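Local coordinates for putative molybdenum cofactor biosynthesis protein (Corynebacterium diphtheriae, PDB 2G2C), which is of unknown function but probably binds molybdopterin and takes part in molybdenum cofactor biosynthesis, at residues A[151-154]-A[155-159]. Sequence-based numbering, arbitrary orientation.
Sequences AVIS and PVIPN
The carbonyl oxygen of I153 receives two backbone N-H groups, from V156 and I157, at the proline-bearing junction between helix 143-153 and helix 157-165 of this probable molybdopterin-binding domain. The better bond runs from V156 N to I153 O at 2.9 Å, an i to i+3 step of the 3-10 kind. It is bent, with an angle of 143° at the hydrogen, and V156 N stands well above the carbonyl plane. I157 N divides its hydrogen weakly between two acceptors: I153 O, the i to i+4 partner, and S154 O at 3.3 Å, a second i to i+3 step.

P155 has no N-H to offer A151 O, its i to i+4 partner, which is consistent with the change of hydrogen-bonding pattern here. Its ring carbon CD instead lies 3.2 Å from A151 O, the acceptor at which a helical N-H would otherwise point. The same P155 CD is 3.3 Å from V152 O. One turn on, P158 brings another CD against S154 O, at 3.6 Å.

The apolar link is between I153 and I157, whose side chains run at a slant to each other. In I153, CG2 is anti to the backbone N (chi1 -63° for CG1), which carries this methyl forward to I157 CD1 at 3.5 Å. I153 touches V137 and I157 touches L135, both in strand 135-139, whereas V152 and V156 pack on helix 100-109, so the same two neighbours are met before and after P155. Y41 lies against S154, I157 and P158. Beside the methyl contact, I157 CG1 also comes to 3.4 Å from I153 O, the carbonyl oxygen that its own backbone N-H reaches weakly.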
loop_
_atom_site.group_PDB
_atom_site.type_symbol
_atom_site.label_atom_id
_atom_site.label_comp_id
_atom_site.label_asym_id
_atom_site.label_seq_id
_atom_site.Cartn_x
_atom_site.Cartn_y
_atom_site.Cartn_z
ATOM N N ALA A 151 -2.621 -1.922 11.739
ATOM C CA ALA A 151 -3.290 -2.693 12.789
ATOM C C ALA A 151 -4.357 -3.610 12.253
ATOM O O ALA A 151 -4.621 -4.677 12.816
ATOM C CB ALA A 151 -3.897 -1.750 13.840
ATOM N N VAL A 152 -5.018 -3.176 11.184
ATOM C CA VAL A 152 -6.052 -4.023 10.574
ATOM C C VAL A 152 -5.469 -5.046 9.601
ATOM O O VAL A 152 -5.884 -6.219 9.569
ATOM C CB VAL A 152 -7.111 -3.165 9.886
ATOM C CG1 VAL A 152 -8.057 -4.048 9.018
ATOM C CG2 VAL A 152 -7.888 -2.332 10.947
ATOM N N ILE A 153 -4.526 -4.604 8.775
ATOM C CA ILE A 153 -3.995 -5.503 7.733
ATOM C C ILE A 153 -3.094 -6.576 8.298
ATOM O O ILE A 153 -3.145 -7.731 7.883
ATOM C CB ILE A 153 -3.191 -4.681 6.678
ATOM C CG1 ILE A 153 -4.143 -3.694 5.992
ATOM C CG2 ILE A 153 -2.413 -5.609 5.667
ATOM C CD1 ILE A 153 -5.227 -4.321 5.173
ATOM N N SER A 154 -2.218 -6.203 9.237
ATOM C CA SER A 154 -1.196 -7.154 9.718
ATOM C C SER A 154 -1.761 -8.510 10.132
ATOM O O SER A 154 -1.254 -9.558 9.705
ATOM C CB SER A 154 -0.421 -6.535 10.894
ATOM O OG SER A 154 0.617 -7.409 11.275
ATOM N N PRO A 155 -2.809 -8.506 10.982
ATOM C CA PRO A 155 -3.278 -9.809 11.441
ATOM C C PRO A 155 -3.876 -10.679 10.330
ATOM O O PRO A 155 -3.967 -11.891 10.504
ATOM C CB PRO A 155 -4.372 -9.455 12.476
ATOM C CG PRO A 155 -4.105 -8.013 12.819
ATOM C CD PRO A 155 -3.551 -7.394 11.604
ATOM N N VAL A 156 -4.269 -10.075 9.216
ATOM C CA VAL A 156 -4.933 -10.892 8.191
ATOM C C VAL A 156 -4.027 -11.267 7.022
ATOM O O VAL A 156 -4.422 -12.035 6.154
ATOM C CB VAL A 156 -6.275 -10.282 7.728
ATOM C CG1 VAL A 156 -7.246 -10.182 8.903
ATOM C CG2 VAL A 156 -6.059 -8.936 7.083
ATOM N N ILE A 157 -2.802 -10.748 7.032
ATOM C CA ILE A 157 -1.804 -11.069 5.995
ATOM C C ILE A 157 -1.606 -12.574 5.788
ATOM O O ILE A 157 -1.707 -13.065 4.634
ATOM C CB ILE A 157 -0.461 -10.359 6.327
ATOM C CG1 ILE A 157 -0.562 -8.879 5.989
ATOM C CG2 ILE A 157 0.730 -11.032 5.642
ATOM C CD1 ILE A 157 -0.848 -8.583 4.567
ATOM N N PRO A 158 -1.307 -13.326 6.877
ATOM C CA PRO A 158 -1.192 -14.787 6.722
ATOM C C PRO A 158 -2.422 -15.415 6.053
ATOM O O PRO A 158 -2.279 -16.290 5.200
ATOM C CB PRO A 158 -1.062 -15.297 8.160
ATOM C CG PRO A 158 -0.836 -14.118 8.991
ATOM C CD PRO A 158 -1.027 -12.883 8.266
ATOM N N ASN A 159 -3.616 -14.976 6.440
ATOM C CA ASN A 159 -4.849 -15.536 5.900
ATOM C C ASN A 159 -5.045 -15.215 4.420
ATOM O O ASN A 159 -5.473 -16.063 3.636
ATOM C CB ASN A 159 -6.017 -15.050 6.737
ATOM C CG ASN A 159 -5.818 -15.367 8.209
ATOM O OD1 ASN A 159 -6.194 -16.445 8.648
ATOM N ND2 ASN A 159 -5.136 -14.484 8.944
#